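Local coordinates for protein peptide methionine sulfoxide reductase msrA/msrB (Neisseria meningitidis, PDB 3BQG) that reduces methionine sulfoxide in peptides back to methionine, its MsrA domain being captured here in the sulfenic acid form, at residues Asn2-Tyr7 / Val59-Asp64; Glu17-Arg22 / Ser154-Arg159; Tyr100-Ala105 / Glu130-Phe135. The protein carries 1 engineered substitution. All blocks are in the same frame, centred on the assembly; numbering follows the deposited sequence.

The chain begins with strand 3-10, and contact 1 closes the first loop when strand 54-62 pairs with it. Inside that loop lies helix 14-21, whose partner in contact 2 is reached only at residues 154-159, so contacts 1 and 2 cross. Contact 3, between 100-105 and 130-135, opens after contact 1 has closed and lies wholly within the long excursion between the two halves of contact 2. Contacts 1 and 3 share the mixed sheet, in which strands 3-10 and 97-101 are neighbours and Tyr7 meets Tyr100, Leu132 and Phe135. Contact 2 ties the C-terminal region to the first helix, whose Phe20 packs on Val59 of contact 1.

Contact 1: Asn2-Tyr7 / Val59-Asp64; sequences NTRTIY and VTYDAD
Arg4 and Tyr61 form a hydrogen-bonded pair, Arg4 N donating to Tyr61 O (3.1 Å) and Tyr61 N to Arg4 O (2.9 Å). Ile6 and Val59 repeat the exchange, so the N-H and C=O groups of all four residues are satisfied across the two strands. In the non-hydrogen-bonded pair between them, Thr5 OG1 and Thr60 OG1 share a bond of 3.3 Å. On its other edge, Thr60 bonds through its backbone to Val27 and Asp28, and Asp62 to Gly25. Strands 3-10 and 54-62 are the first and third strands of the ferredoxin-like core, at the middle of the mixed sheet. Thr5 O accepts from a water that in turn accepts from Tyr61 OH (2.7 Å). With Tyr61 CG between its backbone N and carbonyl carbon (chi1 57°), the ring can lie on Arg4, Arg4 CA over one face and Arg4 CB 3.5 Å from Tyr61 CZ. Beyond the strands, Asn2 ND2 reaches the syn side of Asp64 OD2 at 3.1 Å, somewhat out of the carboxylate plane. Asp62 OD1 closes an Asx turn by accepting from Asp64 N (2.7 Å). Arg4 CD rests on Ala63 CB (3.5 Å), and Ile6 and Tyr61 pack on helix 68-78.

Contact 2: Glu17-Arg22 / Ser154-Arg159; sequences EAYFQR and SHIDIR. Engineered in segment 154-159: Ser154 (natural residue Cys).
Ile158 packs against Ala18 and Tyr19 of helix 14-21 and against Arg22 just beyond it, and apolar packing carries most of the contact. Its CD1 reaches in to the helix backbone, lying 3.3 Å from Tyr19 N, 3.4 Å from Tyr19 CB and 3.9 Å from Ala18 CB. The other branch, CG2, is anti to the backbone N and approaches Arg22 CD closely, at 3.2 Å, while also lying near Ala18 O. Ile156 adds a lighter touch, its CG2 being 4.3 Å from Tyr19 CD1.

No hydrogen bond joins the two segments, and the polar ends of Tyr19 and Arg22 find their partners outside them. Tyr19 OH bonds to Tyr74 O, at helix 68-78, while Ile158 O sits at the edge of the Tyr19 ring, near its plane. One face of the Arg22 guanidinium lies toward Arg159 CA, and Arg22 NH1 forms a salt bridge with Asp162. Arg22 NH2 and Arg159 NH2 are 5.3 Å apart, like charges whose repulsion, if appreciable, the carboxylate of Asp162 would be expected to temper.

Within 154-159 the backbone turns sharply, with Asp157 at the centre of an inverse gamma turn. The engineered Ser154 donates from OG to Ile156 O at 2.8 Å, on a lone pair of that carbonyl, and His155 NE2 is bonded to Gly10 O.

Helix 14-21 is the first helix of the ferredoxin-like core and follows Cys12, modified to S-hydroxycysteine. Ser154 stands where the natural sequence has a cysteine, probably the one that resolves the sulfenic acid on Cys12, as in other MsrA enzymes.

Contact 3: Tyr100-Ala105 / Glu130-Phe135; sequences YYTDPA and EPLKNF
Leu132 N donates to Tyr101 O at 2.9 Å, the stronger of two backbone bonds that pair these segments in parallel. The bond is fairly straight (160° at the hydrogen), but the donor stands above the carbonyl plane. The second bond, from Tyr101 N to Glu130 O, is weak at 3.3 Å. Glu130 O also takes a CA-H contact from Tyr100 and lies in plane at the edge of the Tyr100 ring. Asp103 OD1 accepts from Ala105 N (2.8 Å), a capping bond at the turn into helix 106-117; that helix completes the beta-alpha-beta unit of strands 97-101 and 128-131.

The tyrosine hydroxyls bond beyond the segments, Tyr100 OH to Glu128 and Tyr101 OH to Lys107. One face of the Tyr101 ring lies over the Glu130-Pro131 peptide, with Tyr101 CE2 3.3 Å from Glu130 C. Pro131 CA makes a CH-pi contact over the face, 3.9 Å from the centroid and displaced toward the rim. Tyr100 runs side by side with Glu130, Tyr100 CD1 3.7 Å from Glu130 CG. Leu132 finishes the packing, with its CB 4.0 Å from Tyr100 CB and its CD2 beside Thr102 CG2.

Since the pairing uses Glu130 O and Leu132 N, Pro131 can occupy this outermost strand without costing a bond to strand 97-101: its lack of an N-H is immaterial, and its CA lies over the Tyr101 ring and near Tyr101 O.

Contact 1: Asn2-Tyr7 / Val59-Asp64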
loop_
_atom_site.group_PDB
_atom_site.type_symbol
_atom_site.label_atom_id
_atom_site.label_comp_id
_atom_site.label_asym_id
_atom_site.label_seq_id
_atom_site.Cartn_x
_atom_site.Cartn_y
_atom_site.Cartn_z
ATOM N N ASN A 2 8.921 3.626 -19.427
ATOM C CA ASN A 2 7.542 4.025 -19.201
ATOM C C ASN A 2 7.104 3.557 -17.820
ATOM O O ASN A 2 6.817 2.381 -17.611
ATOM C CB ASN A 2 6.636 3.420 -20.275
ATOM C CG ASN A 2 7.100 3.754 -21.681
ATOM O OD1 ASN A 2 7.235 4.924 -22.041
ATOM N ND2 ASN A 2 7.357 2.722 -22.483
ATOM N N THR A 3 7.062 4.487 -16.875
ATOM C CA THR A 3 6.662 4.154 -15.517
ATOM C C THR A 3 5.245 4.620 -15.209
ATOM O O THR A 3 4.711 5.520 -15.859
ATOM C CB THR A 3 7.615 4.790 -14.480
ATOM O OG1 THR A 3 7.492 6.217 -14.520
ATOM C CG2 THR A 3 9.054 4.401 -14.772
ATOM N N ARG A 4 4.645 3.976 -14.214
ATOM C CA ARG A 4 3.303 4.301 -13.749
ATOM C C ARG A 4 3.357 4.242 -12.231
ATOM O O ARG A 4 4.233 3.582 -11.664
ATOM C CB ARG A 4 2.288 3.283 -14.258
ATOM C CG ARG A 4 1.863 3.469 -15.693
ATOM C CD ARG A 4 1.436 2.132 -16.244
ATOM N NE ARG A 4 0.680 2.235 -17.485
ATOM C CZ ARG A 4 0.362 1.192 -18.246
ATOM N NH1 ARG A 4 -0.338 1.371 -19.357
ATOM N NH2 ARG A 4 0.756 -0.030 -17.902
ATOM N N THR A 5 2.418 4.915 -11.578
ATOM C CA THR A 5 2.380 4.939 -10.125
ATOM C C THR A 5 1.010 4.580 -9.572
ATOM O O THR A 5 -0.015 4.882 -10.179
ATOM C CB THR A 5 2.772 6.332 -9.592
ATOM O OG1 THR A 5 4.123 6.621 -9.972
ATOM C CG2 THR A 5 2.657 6.384 -8.067
ATOM N N ILE A 6 1.007 3.915 -8.421
ATOM C CA ILE A 6 -0.226 3.531 -7.749
ATOM C C ILE A 6 0.045 3.659 -6.249
ATOM O O ILE A 6 1.171 3.443 -5.790
ATOM C CB ILE A 6 -0.667 2.079 -8.137
ATOM C CG1 ILE A 6 -2.077 1.800 -7.614
ATOM C CG2 ILE A 6 0.305 1.053 -7.579
ATOM C CD1 ILE A 6 -3.135 2.716 -8.180
ATOM N N TYR A 7 -0.981 4.035 -5.491
ATOM C CA TYR A 7 -0.851 4.237 -4.047
ATOM C C TYR A 7 -1.532 3.112 -3.277
ATOM O O TYR A 7 -2.735 2.893 -3.417
ATOM C CB TYR A 7 -1.453 5.597 -3.682
ATOM C CG TYR A 7 -0.725 6.762 -4.333
ATOM C CD1 TYR A 7 0.188 7.535 -3.611
ATOM C CD2 TYR A 7 -0.941 7.082 -5.675
ATOM C CE1 TYR A 7 0.864 8.602 -4.208
ATOM C CE2 TYR A 7 -0.273 8.140 -6.286
ATOM C CZ TYR A 7 0.629 8.899 -5.546
ATOM O OH TYR A 7 1.289 9.949 -6.148
ATOM N N VAL A 59 3.876 3.418 -5.012
ATOM C CA VAL A 59 4.661 2.480 -5.804
ATOM C C VAL A 59 4.805 2.894 -7.261
ATOM O O VAL A 59 3.815 3.095 -7.957
ATOM C CB VAL A 59 4.031 1.065 -5.770
ATOM C CG1 VAL A 59 4.878 0.089 -6.589
ATOM C CG2 VAL A 59 3.904 0.591 -4.325
ATOM N N THR A 60 6.051 3.021 -7.709
ATOM C CA THR A 60 6.349 3.379 -9.089
ATOM C C THR A 60 6.905 2.119 -9.735
ATOM O O THR A 60 7.877 1.542 -9.250
ATOM C CB THR A 60 7.401 4.506 -9.171
ATOM O OG1 THR A 60 6.888 5.682 -8.530
ATOM C CG2 THR A 60 7.734 4.828 -10.627
ATOM N N TYR A 61 6.283 1.686 -10.823
ATOM C CA TYR A 61 6.727 0.474 -11.494
ATOM C C TYR A 61 6.976 0.656 -12.983
ATOM O O TYR A 61 6.520 1.623 -13.595
ATOM C CB TYR A 61 5.701 -0.647 -11.263
ATOM C CG TYR A 61 4.291 -0.308 -11.707
ATOM C CD1 TYR A 61 3.789 -0.765 -12.933
ATOM C CD2 TYR A 61 3.461 0.476 -10.907
ATOM C CE1 TYR A 61 2.492 -0.446 -13.346
ATOM C CE2 TYR A 61 2.165 0.800 -11.309
ATOM C CZ TYR A 61 1.686 0.336 -12.530
ATOM O OH TYR A 61 0.402 0.660 -12.921
ATOM N N ASP A 62 7.725 -0.282 -13.551
ATOM C CA ASP A 62 8.052 -0.269 -14.971
ATOM C C ASP A 62 6.833 -0.799 -15.711
ATOM O O ASP A 62 6.542 -1.994 -15.669
ATOM C CB ASP A 62 9.257 -1.176 -15.240
ATOM C CG ASP A 62 9.752 -1.084 -16.673
ATOM O OD1 ASP A 62 8.905 -1.045 -17.595
ATOM O OD2 ASP A 62 10.989 -1.065 -16.873
ATOM N N ALA A 63 6.120 0.099 -16.385
ATOM C CA ALA A 63 4.915 -0.264 -17.122
ATOM C C ALA A 63 5.148 -1.359 -18.158
ATOM O O ALA A 63 4.205 -2.033 -18.577
ATOM C CB ALA A 63 4.327 0.977 -17.791
ATOM N N ASP A 64 6.398 -1.539 -18.573
ATOM C CA ASP A 64 6.712 -2.570 -19.557
ATOM C C ASP A 64 7.001 -3.932 -18.926
ATOM O O ASP A 64 7.107 -4.935 -19.626
ATOM C CB ASP A 64 7.893 -2.136 -20.433
ATOM C CG ASP A 64 7.521 -1.027 -21.395
ATOM O OD1 ASP A 64 6.440 -1.126 -22.011
ATOM O OD2 ASP A 64 8.302 -0.064 -21.545
HETATM O O HOH W 1 -0.791 2.747 -11.799
#

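Contact 2: Glu17-Arg22 / Ser154-Arg159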
loop_
_atom_site.group_PDB
_atom_site.type_symbol
_atom_site.label_atom_id
_atom_site.label_comp_id
_atom_site.label_asym_id
_atom_site.label_seq_id
_atom_site.Cartn_x
_atom_site.Cartn_y
_atom_site.Cartn_z
ATOM N N GLU A 17 6.455 -1.416 2.288
ATOM C CA GLU A 17 7.448 -0.776 1.433
ATOM C C GLU A 17 8.589 -1.749 1.157
ATOM O O GLU A 17 8.980 -1.956 0.007
ATOM C CB GLU A 17 8.022 0.475 2.094
ATOM C CG GLU A 17 9.231 1.026 1.336
ATOM C CD GLU A 17 10.091 1.928 2.186
ATOM O OE1 GLU A 17 10.481 1.504 3.295
ATOM O OE2 GLU A 17 10.379 3.062 1.750
ATOM N N ALA A 18 9.113 -2.341 2.224
ATOM C CA ALA A 18 10.211 -3.296 2.108
ATOM C C ALA A 18 9.823 -4.406 1.143
ATOM O O ALA A 18 10.637 -4.894 0.363
ATOM C CB ALA A 18 10.529 -3.880 3.477
ATOM N N TYR A 19 8.561 -4.803 1.215
ATOM C CA TYR A 19 8.020 -5.848 0.358
ATOM C C TYR A 19 8.055 -5.462 -1.128
ATOM O O TYR A 19 8.569 -6.213 -1.952
ATOM C CB TYR A 19 6.581 -6.152 0.799
ATOM C CG TYR A 19 5.806 -7.093 -0.090
ATOM C CD1 TYR A 19 6.081 -8.462 -0.111
ATOM C CD2 TYR A 19 4.769 -6.617 -0.890
ATOM C CE1 TYR A 19 5.333 -9.332 -0.909
ATOM C CE2 TYR A 19 4.022 -7.475 -1.685
ATOM C CZ TYR A 19 4.306 -8.828 -1.691
ATOM O OH TYR A 19 3.546 -9.670 -2.473
ATOM N N PHE A 20 7.518 -4.294 -1.474
ATOM C CA PHE A 20 7.495 -3.886 -2.877
ATOM C C PHE A 20 8.862 -3.581 -3.493
ATOM O O PHE A 20 9.041 -3.716 -4.701
ATOM C CB PHE A 20 6.535 -2.702 -3.071
ATOM C CG PHE A 20 5.121 -3.131 -3.353
ATOM C CD1 PHE A 20 4.725 -3.455 -4.647
ATOM C CD2 PHE A 20 4.213 -3.301 -2.314
ATOM C CE1 PHE A 20 3.447 -3.958 -4.906
ATOM C CE2 PHE A 20 2.931 -3.806 -2.556
ATOM C CZ PHE A 20 2.545 -4.133 -3.859
ATOM N N GLN A 21 9.830 -3.193 -2.669
ATOM C CA GLN A 21 11.173 -2.898 -3.167
ATOM C C GLN A 21 11.877 -4.146 -3.697
ATOM O O GLN A 21 12.712 -4.056 -4.597
ATOM C CB GLN A 21 12.024 -2.260 -2.062
ATOM C CG GLN A 21 11.729 -0.788 -1.822
ATOM C CD GLN A 21 12.320 0.111 -2.899
ATOM O OE1 GLN A 21 12.228 -0.182 -4.091
ATOM N NE2 GLN A 21 12.921 1.216 -2.481
ATOM N N ARG A 22 11.541 -5.310 -3.144
ATOM C CA ARG A 22 12.158 -6.567 -3.575
ATOM C C ARG A 22 11.643 -7.093 -4.909
ATOM O O ARG A 22 12.209 -8.032 -5.467
ATOM C CB ARG A 22 11.953 -7.660 -2.516
ATOM C CG ARG A 22 12.789 -7.497 -1.259
ATOM C CD ARG A 22 12.593 -8.664 -0.290
ATOM N NE ARG A 22 12.952 -9.952 -0.883
ATOM C CZ ARG A 22 13.753 -10.842 -0.303
ATOM N NH1 ARG A 22 14.025 -11.988 -0.911
ATOM N NH2 ARG A 22 14.289 -10.582 0.882
ATOM N N SER A 154 7.754 -5.798 11.433
ATOM C CA SER A 154 7.125 -6.022 10.134
ATOM C C SER A 154 6.018 -7.061 10.248
ATOM O O SER A 154 6.250 -8.179 10.708
ATOM C CB SER A 154 8.153 -6.490 9.101
ATOM O OG SER A 154 7.524 -6.767 7.862
ATOM N N HIS A 155 4.813 -6.684 9.830
ATOM C CA HIS A 155 3.669 -7.585 9.881
ATOM C C HIS A 155 3.618 -8.424 8.603
ATOM O O HIS A 155 2.748 -9.277 8.442
ATOM C CB HIS A 155 2.369 -6.782 10.031
ATOM C CG HIS A 155 2.064 -5.892 8.862
ATOM N ND1 HIS A 155 2.909 -4.883 8.451
ATOM C CD2 HIS A 155 1.008 -5.867 8.013
ATOM C CE1 HIS A 155 2.388 -4.275 7.398
ATOM N NE2 HIS A 155 1.234 -4.854 7.111
ATOM N N ILE A 156 4.567 -8.186 7.704
ATOM C CA ILE A 156 4.616 -8.905 6.437
ATOM C C ILE A 156 5.917 -9.683 6.249
ATOM O O ILE A 156 6.993 -9.191 6.568
ATOM C CB ILE A 156 4.467 -7.930 5.249
ATOM C CG1 ILE A 156 3.151 -7.154 5.368
ATOM C CG2 ILE A 156 4.519 -8.698 3.930
ATOM C CD1 ILE A 156 2.981 -6.071 4.326
ATOM N N ASP A 157 5.804 -10.905 5.737
ATOM C CA ASP A 157 6.968 -11.742 5.467
ATOM C C ASP A 157 7.474 -11.269 4.110
ATOM O O ASP A 157 7.085 -11.804 3.070
ATOM C CB ASP A 157 6.567 -13.218 5.390
ATOM C CG ASP A 157 7.763 -14.140 5.172
ATOM O OD1 ASP A 157 8.867 -13.641 4.861
ATOM O OD2 ASP A 157 7.592 -15.369 5.306
ATOM N N ILE A 158 8.332 -10.258 4.133
ATOM C CA ILE A 158 8.872 -9.681 2.913
ATOM C C ILE A 158 9.408 -10.712 1.920
ATOM O O ILE A 158 9.475 -10.446 0.718
ATOM C CB ILE A 158 9.968 -8.644 3.262
ATOM C CG1 ILE A 158 9.383 -7.592 4.208
ATOM C CG2 ILE A 158 10.471 -7.958 2.007
ATOM C CD1 ILE A 158 8.106 -6.966 3.701
ATOM N N ARG A 159 9.779 -11.888 2.418
ATOM C CA ARG A 159 10.310 -12.950 1.565
ATOM C C ARG A 159 9.310 -13.322 0.471
ATOM O O ARG A 159 9.689 -13.614 -0.665
ATOM C CB ARG A 159 10.593 -14.207 2.388
ATOM C CG ARG A 159 11.444 -14.014 3.630
ATOM C CD ARG A 159 11.472 -15.323 4.423
ATOM N NE ARG A 159 12.318 -15.347 5.622
ATOM C CZ ARG A 159 13.180 -14.402 5.996
ATOM N NH1 ARG A 159 13.890 -14.567 7.107
ATOM N NH2 ARG A 159 13.334 -13.292 5.285
#

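Contact 3: Tyr100-Ala105 / Glu130-Phe135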
loop_
_atom_site.group_PDB
_atom_site.type_symbol
_atom_site.label_atom_id
_atom_site.label_comp_id
_atom_site.label_asym_id
_atom_site.label_seq_id
_atom_site.Cartn_x
_atom_site.Cartn_y
_atom_site.Cartn_z
ATOM N N TYR A 100 -5.379 3.704 -4.008
ATOM C CA TYR A 100 -5.743 5.044 -4.461
ATOM C C TYR A 100 -5.069 5.341 -5.791
ATOM O O TYR A 100 -3.886 5.075 -5.983
ATOM C CB TYR A 100 -5.367 6.088 -3.402
ATOM C CG TYR A 100 -5.805 5.692 -2.003
ATOM C CD1 TYR A 100 -7.145 5.420 -1.716
ATOM C CD2 TYR A 100 -4.868 5.538 -0.981
ATOM C CE1 TYR A 100 -7.538 4.993 -0.429
ATOM C CE2 TYR A 100 -5.246 5.115 0.302
ATOM C CZ TYR A 100 -6.574 4.841 0.568
ATOM O OH TYR A 100 -6.913 4.381 1.824
ATOM N N TYR A 101 -5.827 5.922 -6.709
ATOM C CA TYR A 101 -5.319 6.192 -8.050
ATOM C C TYR A 101 -5.377 7.655 -8.489
ATOM O O TYR A 101 -6.189 8.431 -7.993
ATOM C CB TYR A 101 -6.115 5.344 -9.036
ATOM C CG TYR A 101 -7.601 5.578 -8.912
ATOM C CD1 TYR A 101 -8.208 6.677 -9.524
ATOM C CD2 TYR A 101 -8.396 4.750 -8.117
ATOM C CE1 TYR A 101 -9.561 6.944 -9.341
ATOM C CE2 TYR A 101 -9.746 5.013 -7.932
ATOM C CZ TYR A 101 -10.328 6.110 -8.540
ATOM O OH TYR A 101 -11.659 6.385 -8.333
ATOM N N THR A 102 -4.522 7.997 -9.452
ATOM C CA THR A 102 -4.450 9.344 -10.006
ATOM C C THR A 102 -5.068 9.398 -11.406
ATOM O O THR A 102 -5.273 10.481 -11.957
ATOM C CB THR A 102 -2.996 9.848 -10.071
ATOM O OG1 THR A 102 -2.189 8.897 -10.772
ATOM C CG2 THR A 102 -2.441 10.035 -8.665
ATOM N N ASP A 103 -5.356 8.227 -11.977
ATOM C CA ASP A 103 -5.976 8.123 -13.305
ATOM C C ASP A 103 -7.375 7.530 -13.113
ATOM O O ASP A 103 -7.514 6.371 -12.733
ATOM C CB ASP A 103 -5.163 7.195 -14.214
ATOM C CG ASP A 103 -5.733 7.103 -15.629
ATOM O OD1 ASP A 103 -6.936 7.383 -15.826
ATOM O OD2 ASP A 103 -4.971 6.735 -16.546
ATOM N N PRO A 104 -8.429 8.318 -13.376
ATOM C CA PRO A 104 -9.801 7.824 -13.208
ATOM C C PRO A 104 -10.134 6.523 -13.944
ATOM O O PRO A 104 -11.039 5.794 -13.538
ATOM C CB PRO A 104 -10.655 9.006 -13.676
ATOM C CG PRO A 104 -9.775 9.693 -14.671
ATOM C CD PRO A 104 -8.427 9.657 -13.993
ATOM N N ALA A 105 -9.400 6.223 -15.011
ATOM C CA ALA A 105 -9.649 5.000 -15.778
ATOM C C ALA A 105 -9.250 3.759 -14.985
ATOM O O ALA A 105 -9.686 2.652 -15.298
ATOM C CB ALA A 105 -8.875 5.037 -17.102
ATOM N N GLU A 130 -10.519 4.429 -4.311
ATOM C CA GLU A 130 -10.937 5.795 -4.593
ATOM C C GLU A 130 -9.768 6.665 -5.044
ATOM O O GLU A 130 -8.604 6.290 -4.886
ATOM C CB GLU A 130 -11.597 6.386 -3.342
ATOM C CG GLU A 130 -10.644 6.602 -2.184
ATOM C CD GLU A 130 -11.361 6.950 -0.893
ATOM O OE1 GLU A 130 -10.756 7.634 -0.040
ATOM O OE2 GLU A 130 -12.523 6.526 -0.724
ATOM N N PRO A 131 -10.062 7.847 -5.611
ATOM C CA PRO A 131 -8.995 8.735 -6.076
ATOM C C PRO A 131 -8.028 9.122 -4.960
ATOM O O PRO A 131 -8.407 9.160 -3.787
ATOM C CB PRO A 131 -9.757 9.961 -6.587
ATOM C CG PRO A 131 -11.122 9.431 -6.916
ATOM C CD PRO A 131 -11.379 8.489 -5.768
ATOM N N LEU A 132 -6.777 9.379 -5.323
ATOM C CA LEU A 132 -5.802 9.831 -4.343
ATOM C C LEU A 132 -6.141 11.304 -4.151
ATOM O O LEU A 132 -6.056 12.089 -5.098
ATOM C CB LEU A 132 -4.375 9.714 -4.872
ATOM C CG LEU A 132 -3.333 10.327 -3.922
ATOM C CD1 LEU A 132 -2.951 9.313 -2.846
ATOM C CD2 LEU A 132 -2.112 10.765 -4.700
ATOM N N LYS A 133 -6.540 11.674 -2.937
ATOM C CA LYS A 133 -6.903 13.054 -2.634
ATOM C C LYS A 133 -5.663 13.849 -2.244
ATOM O O LYS A 133 -5.491 14.998 -2.650
ATOM C CB LYS A 133 -7.919 13.082 -1.498
ATOM C CG LYS A 133 -9.298 12.524 -1.860
ATOM C CD LYS A 133 -10.111 12.187 -0.620
ATOM C CE LYS A 133 -9.973 13.243 0.485
ATOM N NZ LYS A 133 -8.643 13.191 1.190
ATOM N N ASN A 134 -4.800 13.222 -1.453
ATOM C CA ASN A 134 -3.562 13.848 -1.031
ATOM C C ASN A 134 -2.548 12.804 -0.573
ATOM O O ASN A 134 -2.918 11.756 -0.032
ATOM C CB ASN A 134 -3.837 14.869 0.087
ATOM C CG ASN A 134 -4.535 14.261 1.288
ATOM O OD1 ASN A 134 -3.900 13.674 2.163
ATOM N ND2 ASN A 134 -5.854 14.391 1.331
ATOM N N PHE A 135 -1.271 13.076 -0.836
ATOM C CA PHE A 135 -0.197 12.189 -0.416
ATOM C C PHE A 135 0.992 13.034 -0.008
ATOM O O PHE A 135 1.384 13.951 -0.730
ATOM C CB PHE A 135 0.247 11.243 -1.533
ATOM C CG PHE A 135 1.344 10.298 -1.113
ATOM C CD1 PHE A 135 1.047 9.124 -0.429
ATOM C CD2 PHE A 135 2.680 10.610 -1.358
ATOM C CE1 PHE A 135 2.061 8.269 0.003
ATOM C CE2 PHE A 135 3.708 9.767 -0.932
ATOM C CZ PHE A 135 3.400 8.592 -0.248
#